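Local coordinates for NBS-LRR class disease resistance protein (Oryza sativa subsp. japonica, PDB 6FU9) that probably recognises a fungal effector through an integrated heavy-metal-associated (HMA) domain, as part of plant immune signalling, at residues M6-F11 with F72-Q77; V10-M15 with L43-V48; S26-T31 with I57-A62; V32-V37 with V47-D52. All coordinates share one frame; numbering follows the deposited sequence. Where two conformers were deposited one is given.

Contact 1 of 4, residues M6-F11 with F72-Q77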
loop_
_atom_site.group_PDB
_atom_site.type_symbol
_atom_site.label_atom_id
_atom_site.label_comp_id
_atom_site.label_asym_id
_atom_site.label_seq_id
_atom_site.Cartn_x
_atom_site.Cartn_y
_atom_site.Cartn_z
ATOM N N MET A 6 9.945 -10.887 -5.287
ATOM C CA MET A 6 9.320 -9.702 -5.854
ATOM C C MET A 6 9.195 -8.561 -4.833
ATOM O O MET A 6 9.137 -8.766 -3.654
ATOM C CB MET A 6 7.961 -10.095 -6.395
ATOM C CG MET A 6 8.119 -10.955 -7.654
ATOM S SD MET A 6 6.646 -11.633 -8.366
ATOM C CE MET A 6 6.142 -10.070 -8.850
ATOM N N GLN A 7 9.150 -7.367 -5.415
ATOM C CA GLN A 7 8.981 -6.117 -4.714
ATOM C C GLN A 7 7.503 -5.649 -4.784
ATOM O O GLN A 7 6.854 -5.934 -5.786
ATOM C CB GLN A 7 9.729 -4.990 -5.495
ATOM C CG GLN A 7 11.240 -4.926 -5.536
ATOM C CD GLN A 7 11.645 -4.021 -6.696
ATOM O OE1 GLN A 7 11.607 -4.367 -7.822
ATOM N NE2 GLN A 7 12.180 -2.868 -6.343
ATOM N N LYS A 8 7.083 -4.925 -3.779
ATOM C CA LYS A 8 5.796 -4.217 -3.736
ATOM C C LYS A 8 6.033 -2.815 -3.374
ATOM O O LYS A 8 6.619 -2.512 -2.289
ATOM C CB LYS A 8 4.870 -4.884 -2.734
ATOM C CG LYS A 8 3.490 -4.256 -2.670
ATOM C CD LYS A 8 2.592 -5.070 -1.727
ATOM C CE LYS A 8 1.248 -4.520 -1.526
ATOM N NZ LYS A 8 0.585 -5.462 -0.606
ATOM N N ILE A 9 5.667 -1.856 -4.247
ATOM C CA ILE A 9 5.864 -0.459 -4.045
ATOM C C ILE A 9 4.500 0.218 -4.149
ATOM O O ILE A 9 3.778 -0.005 -5.129
ATOM C CB ILE A 9 6.764 0.168 -5.096
ATOM C CG1 ILE A 9 8.131 -0.549 -5.173
ATOM C CG2 ILE A 9 6.949 1.636 -4.815
ATOM C CD1 ILE A 9 8.922 -0.256 -6.393
ATOM N N VAL A 10 4.135 1.003 -3.158
ATOM C CA VAL A 10 2.849 1.731 -3.188
ATOM C C VAL A 10 3.129 3.204 -3.203
ATOM O O VAL A 10 3.899 3.703 -2.322
ATOM C CB VAL A 10 1.955 1.366 -2.013
ATOM C CG1 VAL A 10 0.552 2.039 -2.177
ATOM C CG2 VAL A 10 1.781 -0.128 -1.848
ATOM N N PHE A 11 2.514 3.908 -4.155
ATOM C CA PHE A 11 2.555 5.355 -4.231
ATOM C C PHE A 11 1.186 5.924 -3.844
ATOM O O PHE A 11 0.161 5.267 -4.083
ATOM C CB PHE A 11 2.909 5.850 -5.620
ATOM C CG PHE A 11 4.245 5.404 -6.134
ATOM C CD1 PHE A 11 5.399 6.048 -5.718
ATOM C CD2 PHE A 11 4.379 4.366 -7.020
ATOM C CE1 PHE A 11 6.653 5.670 -6.186
ATOM C CE2 PHE A 11 5.614 3.969 -7.488
ATOM C CZ PHE A 11 6.748 4.636 -7.072
ATOM N N PHE A 72 5.959 8.175 -2.112
ATOM C CA PHE A 72 5.997 6.806 -1.629
ATOM C C PHE A 72 5.137 6.643 -0.394
ATOM O O PHE A 72 5.241 7.440 0.562
ATOM C CB PHE A 72 7.418 6.352 -1.310
ATOM C CG PHE A 72 8.304 6.093 -2.494
ATOM C CD1 PHE A 72 8.382 4.852 -3.019
ATOM C CD2 PHE A 72 9.138 7.076 -3.002
ATOM C CE1 PHE A 72 9.271 4.569 -4.059
ATOM C CE2 PHE A 72 10.017 6.798 -4.010
ATOM C CZ PHE A 72 10.061 5.548 -4.580
ATOM N N LEU A 73 4.345 5.576 -0.344
ATOM C CA LEU A 73 3.618 5.141 0.836
ATOM C C LEU A 73 4.219 3.905 1.457
ATOM O O LEU A 73 4.215 3.775 2.683
ATOM C CB LEU A 73 2.098 4.920 0.491
ATOM C CG LEU A 73 1.214 4.313 1.602
ATOM C CD1 LEU A 73 1.134 5.209 2.819
ATOM C CD2 LEU A 73 -0.210 4.062 1.046
ATOM N N GLU A 74 4.625 2.963 0.621
ATOM C CA GLU A 74 5.159 1.712 1.143
ATOM C C GLU A 74 6.201 1.142 0.217
ATOM O O GLU A 74 6.089 1.212 -1.020
ATOM C CB GLU A 74 4.009 0.698 1.264
ATOM C CG GLU A 74 4.468 -0.710 1.594
ATOM C CD GLU A 74 3.323 -1.687 1.570
ATOM O OE1 GLU A 74 2.159 -1.282 1.661
ATOM O OE2 GLU A 74 3.619 -2.926 1.509
ATOM N N VAL A 75 7.220 0.546 0.852
ATOM C CA VAL A 75 8.170 -0.297 0.129
ATOM C C VAL A 75 8.273 -1.614 0.906
ATOM O O VAL A 75 8.564 -1.586 2.112
ATOM C CB VAL A 75 9.561 0.385 0.018
ATOM C CG1 VAL A 75 10.560 -0.507 -0.635
ATOM C CG2 VAL A 75 9.459 1.705 -0.737
ATOM N N SER A 76 8.027 -2.736 0.252
ATOM C CA SER A 76 8.088 -4.016 0.912
ATOM C C SER A 76 8.448 -5.096 -0.110
ATOM O O SER A 76 8.477 -4.840 -1.309
ATOM C CB SER A 76 6.801 -4.331 1.631
ATOM O OG SER A 76 5.719 -4.428 0.729
ATOM N N GLN A 77 8.767 -6.276 0.409
ATOM C CA GLN A 77 8.972 -7.441 -0.405
ATOM C C GLN A 77 7.716 -8.303 -0.355
ATOM O O GLN A 77 6.997 -8.292 0.632
ATOM C CB GLN A 77 10.163 -8.255 0.098
ATOM C CG GLN A 77 11.534 -7.569 -0.178
ATOM C CD GLN A 77 11.897 -7.552 -1.648
ATOM O OE1 GLN A 77 11.897 -6.495 -2.296
ATOM N NE2 GLN A 77 12.161 -8.706 -2.200
HETATM O O HOH W 1 1.753 -4.862 1.788
#
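Phe11 brings the CE1 corner of its ring over one face of Phe72, off-centre toward the rim. Phe11 CE1 and Phe72 CE1 are 3.5 Å apart. The ring centroids are 4.9 Å apart and the planes meet at 43°, so the pair is oblique. Both rings leave the backbone with CG anti to the carbonyl carbon, and the two side chains run side by side. Ile9 adds its CG2 methyl to the same cluster, 3.8 Å from Phe72 CE1.

The strands are antiparallel. A classic beta bulge sets Leu73 and Glu74 both opposite Val10. Val10 O therefore takes two backbone bonds, from Leu73 N at 2.8 Å and from Glu74 N at 3.1 Å.

Lys8, Val10, Glu74 and Ser76 share the other face. Lys8 is fully extended (chi1 -177°) and crosses Glu74 obliquely. Ser76 OG donates to Glu74 OE2 over 2.7 Å, on the anti lone pair of OE2, which holds the carboxylate in place. Lys8 NZ lies 4.5 Å from Glu74 OE2, beyond a salt bridge. NZ donates instead to a water that also bonds to OE2. The positive charge probably still favours an ionised Glu74.

Strand 7-12 is an inner strand, with strand 46-51 on its other flank. Helix 56-66 packs on Ile9, Phe11 and Phe72. Strand 71-77 is outermost within the chain, and Glu74 and Val75 pair with an antiparallel strand of the partner protein, which continues the sheet.

Contact 2 of 4, residues V10-M15 with L43-V48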
loop_
_atom_site.group_PDB
_atom_site.type_symbol
_atom_site.label_atom_id
_atom_site.label_comp_id
_atom_site.label_asym_id
_atom_site.label_seq_id
_atom_site.Cartn_x
_atom_site.Cartn_y
_atom_site.Cartn_z
ATOM N N VAL A 10 4.135 1.003 -3.158
ATOM C CA VAL A 10 2.849 1.731 -3.188
ATOM C C VAL A 10 3.129 3.204 -3.203
ATOM O O VAL A 10 3.899 3.703 -2.322
ATOM C CB VAL A 10 1.955 1.366 -2.013
ATOM C CG1 VAL A 10 0.552 2.039 -2.177
ATOM C CG2 VAL A 10 1.781 -0.128 -1.848
ATOM N N PHE A 11 2.514 3.908 -4.155
ATOM C CA PHE A 11 2.555 5.355 -4.231
ATOM C C PHE A 11 1.186 5.924 -3.844
ATOM O O PHE A 11 0.161 5.267 -4.083
ATOM C CB PHE A 11 2.909 5.850 -5.620
ATOM C CG PHE A 11 4.245 5.404 -6.134
ATOM C CD1 PHE A 11 5.399 6.048 -5.718
ATOM C CD2 PHE A 11 4.379 4.366 -7.020
ATOM C CE1 PHE A 11 6.653 5.670 -6.186
ATOM C CE2 PHE A 11 5.614 3.969 -7.488
ATOM C CZ PHE A 11 6.748 4.636 -7.072
ATOM N N LYS A 12 1.197 7.112 -3.268
ATOM C CA LYS A 12 -0.010 7.946 -3.133
ATOM C C LYS A 12 0.132 9.057 -4.131
ATOM O O LYS A 12 1.117 9.807 -4.140
ATOM C CB LYS A 12 -0.149 8.417 -1.696
ATOM C CG LYS A 12 -0.690 7.342 -0.735
ATOM C CD LYS A 12 -2.223 7.094 -0.717
ATOM C CE LYS A 12 -2.922 8.100 0.162
ATOM N NZ LYS A 12 -4.386 7.987 0.118
ATOM N N ILE A 13 -0.876 9.187 -5.032
ATOM C CA ILE A 13 -0.847 10.233 -6.089
ATOM C C ILE A 13 -2.222 10.785 -6.110
ATOM O O ILE A 13 -3.149 10.104 -6.568
ATOM C CB ILE A 13 -0.455 9.688 -7.471
ATOM C CG1 ILE A 13 0.689 8.668 -7.406
ATOM C CG2 ILE A 13 -0.124 10.837 -8.388
ATOM C CD1 ILE A 13 1.168 8.148 -8.747
ATOM N N PRO A 14 -2.403 11.996 -5.594
ATOM C CA PRO A 14 -3.690 12.658 -5.849
ATOM C C PRO A 14 -4.029 12.561 -7.365
ATOM O O PRO A 14 -3.204 12.883 -8.201
ATOM C CB PRO A 14 -3.424 14.095 -5.424
ATOM C CG PRO A 14 -2.439 13.925 -4.325
ATOM C CD PRO A 14 -1.514 12.831 -4.784
ATOM N N MET A 15 -5.202 12.040 -7.691
ATOM C CA MET A 15 -5.569 11.876 -9.130
ATOM C C MET A 15 -6.913 12.446 -9.464
ATOM O O MET A 15 -7.880 11.966 -8.935
ATOM C CB MET A 15 -5.380 10.378 -9.537
ATOM C CG MET A 15 -3.928 10.028 -9.874
ATOM S SD MET A 15 -3.486 8.322 -10.288
ATOM C CE MET A 15 -3.994 7.531 -8.747
ATOM N N LEU A 43 -9.521 6.560 -1.435
ATOM C CA LEU A 43 -9.721 7.669 -2.379
ATOM C C LEU A 43 -9.355 7.317 -3.796
ATOM O O LEU A 43 -9.304 8.171 -4.687
ATOM C CB LEU A 43 -8.972 8.880 -1.877
ATOM C CG LEU A 43 -9.270 9.240 -0.414
ATOM C CD1 LEU A 43 -8.468 10.466 0.002
ATOM C CD2 LEU A 43 -10.760 9.472 -0.241
ATOM N N ARG A 44 -9.000 6.060 -4.041
ATOM C CA ARG A 44 -8.643 5.660 -5.424
ATOM C C ARG A 44 -7.415 6.423 -5.869
ATOM O O ARG A 44 -7.240 6.814 -6.979
ATOM C CB ARG A 44 -9.818 5.661 -6.445
ATOM C CG ARG A 44 -10.756 4.486 -6.251
ATOM C CD ARG A 44 -11.509 4.448 -4.977
ATOM N NE ARG A 44 -12.556 3.425 -5.027
ATOM C CZ ARG A 44 -13.222 2.960 -3.973
ATOM N NH1 ARG A 44 -14.172 2.046 -4.122
ATOM N NH2 ARG A 44 -12.940 3.410 -2.744
ATOM N N ASP A 45 -6.507 6.605 -4.892
ATOM C CA ASP A 45 -5.273 7.307 -5.192
ATOM C C ASP A 45 -4.000 6.547 -4.728
ATOM O O ASP A 45 -2.903 7.130 -4.689
ATOM C CB ASP A 45 -5.282 8.716 -4.667
ATOM C CG ASP A 45 -5.295 8.834 -3.208
ATOM O OD1 ASP A 45 -5.230 7.827 -2.485
ATOM O OD2 ASP A 45 -5.356 10.005 -2.736
ATOM N N GLN A 46 -4.152 5.276 -4.389
ATOM C CA GLN A 46 -2.980 4.389 -4.105
ATOM C C GLN A 46 -2.644 3.685 -5.394
ATOM O O GLN A 46 -3.522 3.044 -5.984
ATOM C CB GLN A 46 -3.319 3.289 -3.154
ATOM C CG GLN A 46 -3.038 3.422 -1.747
ATOM C CD GLN A 46 -3.483 2.187 -0.929
ATOM O OE1 GLN A 46 -3.135 1.020 -1.168
ATOM N NE2 GLN A 46 -4.147 2.466 0.117
ATOM N N VAL A 47 -1.402 3.757 -5.859
ATOM C CA VAL A 47 -0.955 3.032 -7.031
ATOM C C VAL A 47 -0.049 1.932 -6.524
ATOM O O VAL A 47 1.015 2.251 -5.959
ATOM C CB VAL A 47 -0.211 3.942 -7.979
ATOM C CG1 VAL A 47 0.312 3.190 -9.185
ATOM C CG2 VAL A 47 -1.142 5.118 -8.398
ATOM N N VAL A 48 -0.503 0.708 -6.587
ATOM C CA VAL A 48 0.177 -0.462 -6.043
ATOM C C VAL A 48 0.879 -1.168 -7.187
ATOM O O VAL A 48 0.239 -1.619 -8.142
ATOM C CB VAL A 48 -0.793 -1.403 -5.292
ATOM C CG1 VAL A 48 0.033 -2.583 -4.730
ATOM C CG2 VAL A 48 -1.593 -0.718 -4.240
#
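The carboxylate of Asp45 meets Lys12 NZ at one oxygen: NZ sits 2.7 Å from OD1, on its syn lone pair, in a salt bridge. The Phe11 ring has Val47 O placed obliquely to it, while Leu59, Val60 and Leu63 of helix 56-66 also pack on that ring. Lys12 reaches the acid by coiling, with chi2 and chi3 both near -80°. Its CD methylene then rests 3.9 Å from Gln46 CG. NZ has a second salt bridge, to an acidic side chain of the partner protein, and Gln46 NE2 also bonds to that chain.

The backbones pair antiparallel. Phe11 N gives to Val47 O, and Val47 N returns the bond to Phe11 O at 2.8 Å. Beyond the strand end, Ile13 N still reaches Asp45 O at 2.9 Å, nearly along the C=O axis.

On the Phe11 side, Val47 CG2 is touched by two side-chain tips. Ile13 CD1 and the Met15 CE methyl each come within 3.8 Å of Val47 CG2. Met15 bends at chi3 (-60°) and crosses Val47 at about a right angle, with helix 18-29 beside it. This pairing of the first and third strands, side by side at the sheet centre, is characteristic of the ferredoxin-like HMA fold.

Contact 3 of 4, residues S26-T31 with I57-A62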
loop_
_atom_site.group_PDB
_atom_site.type_symbol
_atom_site.label_atom_id
_atom_site.label_comp_id
_atom_site.label_asym_id
_atom_site.label_seq_id
_atom_site.Cartn_x
_atom_site.Cartn_y
_atom_site.Cartn_z
ATOM N N SER A 26 -0.678 3.205 -17.345
ATOM C CA SER A 26 0.059 2.975 -18.557
ATOM C C SER A 26 1.572 3.214 -18.374
ATOM O O SER A 26 2.402 2.435 -18.846
ATOM C CB SER A 26 -0.500 3.872 -19.654
ATOM O OG SER A 26 0.124 3.527 -20.846
ATOM N N LEU A 27 1.899 4.312 -17.732
ATOM C CA LEU A 27 3.305 4.640 -17.452
ATOM C C LEU A 27 3.955 3.563 -16.595
ATOM O O LEU A 27 5.037 3.079 -16.928
ATOM C CB LEU A 27 3.394 5.994 -16.771
ATOM C CG LEU A 27 4.769 6.571 -16.483
ATOM C CD1 LEU A 27 4.552 8.081 -16.265
ATOM C CD2 LEU A 27 5.385 5.978 -15.283
ATOM N N VAL A 28 3.280 3.145 -15.558
ATOM C CA VAL A 28 3.840 2.116 -14.699
ATOM C C VAL A 28 3.974 0.820 -15.413
ATOM O O VAL A 28 5.034 0.140 -15.326
ATOM C CB VAL A 28 3.013 1.994 -13.400
ATOM C CG1 VAL A 28 3.555 0.863 -12.525
ATOM C CG2 VAL A 28 3.010 3.252 -12.608
ATOM N N ALA A 29 2.973 0.394 -16.160
ATOM C CA ALA A 29 3.038 -0.856 -16.882
ATOM C C ALA A 29 4.153 -0.900 -17.938
ATOM O O ALA A 29 4.610 -1.978 -18.298
ATOM C CB ALA A 29 1.672 -1.192 -17.460
ATOM N N SER A 30 4.535 0.257 -18.421
ATOM C CA SER A 30 5.626 0.309 -19.392
ATOM C C SER A 30 7.020 0.390 -18.778
ATOM O O SER A 30 7.985 0.430 -19.496
ATOM C CB SER A 30 5.451 1.433 -20.419
ATOM O OG SER A 30 4.766 0.910 -21.557
ATOM N N THR A 31 7.107 0.359 -17.444
ATOM C CA THR A 31 8.366 0.479 -16.734
ATOM C C THR A 31 9.011 -0.893 -16.592
ATOM O O THR A 31 8.388 -1.844 -16.191
ATOM C CB THR A 31 8.098 1.138 -15.384
ATOM O OG1 THR A 31 7.548 2.451 -15.583
ATOM C CG2 THR A 31 9.343 1.288 -14.578
ATOM N N ILE A 57 13.379 4.850 -8.147
ATOM C CA ILE A 57 13.926 6.192 -8.304
ATOM C C ILE A 57 13.439 6.853 -9.532
ATOM O O ILE A 57 12.879 7.952 -9.490
ATOM C CB ILE A 57 15.539 6.184 -8.328
ATOM C CG1 ILE A 57 16.069 5.676 -7.002
ATOM C CG2 ILE A 57 16.143 7.577 -8.619
ATOM C CD1 ILE A 57 15.310 6.218 -5.792
ATOM N N ASN A 58 13.708 6.216 -10.653
ATOM C CA ASN A 58 13.303 6.770 -11.935
ATOM C C ASN A 58 11.768 6.747 -12.040
ATOM O O ASN A 58 11.208 7.658 -12.628
ATOM C CB ASN A 58 13.989 6.032 -13.112
ATOM C CG ASN A 58 15.274 6.726 -13.601
ATOM O OD1 ASN A 58 16.343 6.100 -13.750
ATOM N ND2 ASN A 58 15.162 7.995 -13.912
ATOM N N LEU A 59 11.135 5.720 -11.510
ATOM C CA LEU A 59 9.677 5.636 -11.656
ATOM C C LEU A 59 8.956 6.777 -10.942
ATOM O O LEU A 59 8.049 7.418 -11.523
ATOM C CB LEU A 59 9.193 4.296 -11.117
ATOM C CG LEU A 59 7.673 4.104 -11.172
ATOM C CD1 LEU A 59 7.086 4.364 -12.546
ATOM C CD2 LEU A 59 7.335 2.710 -10.676
ATOM N N VAL A 60 9.357 7.119 -9.718
ATOM C CA VAL A 60 8.742 8.231 -9.065
ATOM C C VAL A 60 8.950 9.559 -9.787
ATOM O O VAL A 60 8.050 10.393 -9.848
ATOM C CB VAL A 60 9.053 8.282 -7.587
ATOM C CG1 VAL A 60 10.470 8.829 -7.340
ATOM C CG2 VAL A 60 8.030 9.107 -6.840
ATOM N N SER A 61 10.133 9.755 -10.353
ATOM C CA SER A 61 10.415 10.933 -11.131
ATOM C C SER A 61 9.491 11.041 -12.342
ATOM O O SER A 61 8.920 12.126 -12.647
ATOM C CB SER A 61 11.922 10.926 -11.530
ATOM O OG SER A 61 12.184 11.962 -12.406
ATOM N N ALA A 62 9.321 9.924 -13.040
ATOM C CA ALA A 62 8.480 9.913 -14.227
ATOM C C ALA A 62 7.034 10.214 -13.834
ATOM O O ALA A 62 6.354 11.008 -14.511
ATOM C CB ALA A 62 8.588 8.567 -14.939
#
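This is a small apolar helix-to-helix contact between the two helices of a βαββαβ ferredoxin-like domain. The C-terminal end of helix 18-29 meets the early turns of helix 56-66, on the helical side of the sheet. No hydrogen bond crosses between 26-31 and 57-62.

Leu59 has the largest share of the contact. Its CG is anti to the backbone N (chi1 178°), and its CD1 methyl reaches into the first segment. There Leu59 CD1 lies 3.6 Å from Leu27 CD2. The two leucines slide past each other in opposite directions. Val28 CG2 borders Leu59 CD1 more loosely, at 4.2 Å.

Leu27 also touches the next turn of the second helix. Leu27 CD2 approaches Ala62 CB at 4.1 Å, and Leu27 CD1 lies 3.9 Å from Ala62 O. Ala62 offers only a methyl here, so the branched end of Leu27 can lie close to the helix backbone. Leu63 and Lys66 extend this surface along helix 56-66. Toward the sheet, Leu59 also packs on Phe11 of strand 7-12.

Thr31 completes the patch just past the helix end. Thr31 OG1 donates to Leu27 O at 2.9 Å, from 30° above the carbonyl plane, and Thr31 OG1 also rests 3.6 Å from Leu59 CD1.

Contact 4 of 4, residues V32-V37 with V47-D52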
loop_
_atom_site.group_PDB
_atom_site.type_symbol
_atom_site.label_atom_id
_atom_site.label_comp_id
_atom_site.label_asym_id
_atom_site.label_seq_id
_atom_site.Cartn_x
_atom_site.Cartn_y
_atom_site.Cartn_z
ATOM N N VAL A 32 10.340 -0.965 -16.860
ATOM C CA VAL A 32 11.044 -2.208 -16.728
ATOM C C VAL A 32 10.873 -2.761 -15.316
ATOM O O VAL A 32 10.961 -2.025 -14.319
ATOM C CB VAL A 32 12.526 -2.000 -17.070
ATOM C CG1 VAL A 32 13.382 -3.171 -16.561
ATOM C CG2 VAL A 32 12.691 -1.772 -18.551
ATOM N N GLY A 33 10.613 -4.060 -15.246
ATOM C CA GLY A 33 10.491 -4.767 -13.980
ATOM C C GLY A 33 9.059 -4.916 -13.488
ATOM O O GLY A 33 8.840 -5.693 -12.539
ATOM N N VAL A 34 8.074 -4.142 -14.050
ATOM C CA VAL A 34 6.754 -4.154 -13.492
ATOM C C VAL A 34 5.972 -5.383 -14.002
ATOM O O VAL A 34 5.820 -5.547 -15.211
ATOM C CB VAL A 34 6.009 -2.833 -13.805
ATOM C CG1 VAL A 34 4.567 -2.938 -13.375
ATOM C CG2 VAL A 34 6.692 -1.692 -13.084
ATOM N N HIS A 35 5.445 -6.175 -13.071
ATOM C CA HIS A 35 4.569 -7.275 -13.414
ATOM C C HIS A 35 3.102 -6.903 -13.389
ATOM O O HIS A 35 2.345 -7.432 -14.217
ATOM C CB HIS A 35 4.795 -8.428 -12.460
ATOM C CG HIS A 35 6.126 -9.058 -12.636
ATOM N ND1 HIS A 35 6.427 -10.266 -12.074
ATOM C CD2 HIS A 35 7.238 -8.630 -13.256
ATOM C CE1 HIS A 35 7.689 -10.558 -12.345
ATOM N NE2 HIS A 35 8.191 -9.593 -13.090
ATOM N N SER A 36 2.688 -6.074 -12.461
ATOM C CA SER A 36 1.283 -5.660 -12.349
ATOM C C SER A 36 1.181 -4.379 -11.605
ATOM O O SER A 36 2.046 -4.036 -10.763
ATOM C CB SER A 36 0.456 -6.763 -11.803
ATOM O OG SER A 36 0.862 -7.129 -10.551
ATOM N N VAL A 37 0.098 -3.633 -11.867
ATOM C CA VAL A 37 -0.144 -2.387 -11.239
ATOM C C VAL A 37 -1.687 -2.241 -11.074
ATOM O O VAL A 37 -2.435 -2.626 -11.971
ATOM C CB VAL A 37 0.475 -1.201 -11.993
ATOM C CG1 VAL A 37 0.073 -1.164 -13.473
ATOM C CG2 VAL A 37 0.143 0.142 -11.326
ATOM N N VAL A 47 -1.402 3.757 -5.859
ATOM C CA VAL A 47 -0.955 3.032 -7.031
ATOM C C VAL A 47 -0.049 1.932 -6.524
ATOM O O VAL A 47 1.015 2.251 -5.959
ATOM C CB VAL A 47 -0.211 3.942 -7.979
ATOM C CG1 VAL A 47 0.312 3.190 -9.185
ATOM C CG2 VAL A 47 -1.142 5.118 -8.398
ATOM N N VAL A 48 -0.503 0.708 -6.587
ATOM C CA VAL A 48 0.177 -0.462 -6.043
ATOM C C VAL A 48 0.879 -1.168 -7.187
ATOM O O VAL A 48 0.239 -1.619 -8.142
ATOM C CB VAL A 48 -0.793 -1.403 -5.292
ATOM C CG1 VAL A 48 0.033 -2.583 -4.730
ATOM C CG2 VAL A 48 -1.593 -0.718 -4.240
ATOM N N VAL A 49 2.206 -1.301 -7.062
ATOM C CA VAL A 49 3.083 -1.815 -8.079
ATOM C C VAL A 49 3.793 -3.061 -7.622
ATOM O O VAL A 49 4.385 -3.039 -6.526
ATOM C CB VAL A 49 4.086 -0.759 -8.515
ATOM C CG1 VAL A 49 4.854 -1.218 -9.730
ATOM C CG2 VAL A 49 3.425 0.608 -8.717
ATOM N N VAL A 50 3.766 -4.121 -8.376
ATOM C CA VAL A 50 4.474 -5.364 -8.051
ATOM C C VAL A 50 5.372 -5.717 -9.175
ATOM O O VAL A 50 5.031 -5.643 -10.342
ATOM C CB VAL A 50 3.461 -6.495 -7.769
ATOM C CG1 VAL A 50 4.077 -7.831 -7.667
ATOM C CG2 VAL A 50 2.655 -6.153 -6.487
ATOM N N GLY A 51 6.582 -6.192 -8.858
ATOM C CA GLY A 51 7.483 -6.639 -9.891
ATOM C C GLY A 51 8.846 -7.045 -9.370
ATOM O O GLY A 51 8.969 -7.443 -8.214
ATOM N N ASP A 52 9.831 -7.027 -10.250
ATOM C CA ASP A 52 11.159 -7.521 -9.926
ATOM C C ASP A 52 12.186 -6.665 -10.636
ATOM O O ASP A 52 12.230 -6.599 -11.827
ATOM C CB ASP A 52 11.258 -9.021 -10.297
ATOM C CG ASP A 52 12.663 -9.631 -10.058
ATOM O OD1 ASP A 52 13.415 -9.148 -9.178
ATOM O OD2 ASP A 52 12.963 -10.653 -10.716
#
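Asp52 N donates to Gly33 O at 2.8 Å, in the carbonyl plane, and closes the loop end of the contact. Next to it, Val50 O takes two backbone bonds. His35 N reaches Val50 O at 2.8 Å, with some bend, and Ser36 N reaches the same oxygen at 3.2 Å. The return bond from Val50 N to Ser36 O is 2.9 Å long and almost straight, at 174°.

Two residues facing one make a classic beta bulge, with His35 and Ser36 both opposite Val50. It lies near the start of strand 34-40. That strand forms a beta hairpin with strand 46-51, the ββ hairpin in the middle of the βαββαβ chain order of the ferredoxin-like fold.

Gly51 comes very near the opposite chain. Gly51 CA is 3.1 Å from Gly33 O, in a CA-H...O contact that depends on the absence of a side chain. Gly33 itself has a positive phi of 96°, which turns the chain into the strand.

The bulge directs His35 across strand 46-51. Gly51 CA lies over one face of the His35 ring, 4.1 Å from its centroid, in a CH-pi contact. The Met6 side chain also packs on His35. Ser36 lies on the same side as Val50, and its OG bonds to a polar side chain of the partner protein.

On the other face the two segments meet through valines. Val34 CG2 crosses to Val49 CG1 at 3.9 Å. Val37 turns CG1 into the crowded position between N and the carbonyl carbon, and its CG2 meets Val47 CG1 at 3.7 Å. Val28 of helix 18-29 packs on Val34, Val37 and Val49.

Overall arrangement
Contacts 1, 2 and 4 are the three strand pairings of one antiparallel sheet, in the order 34-40, 46-51, 7-12, 71-77. Contacts 1 and 2 share strand 7-12, with centres about 12 Å apart. Contacts 2 and 4 share strand 46-51 and lie about 14 Å apart, on opposite sides of the chain centre. Contact 3 joins the two helices on one face, about 9 Å from the centre of contact 4. Along the chain, contact 4 is nested inside contact 3, and contact 3 inside contact 1; contacts 2 and 3 interleave. Phe11 and Val28 tie helices to sheet. The opposite face and edge strand 71-77 meet the partner protein, consistent with an effector-binding surface.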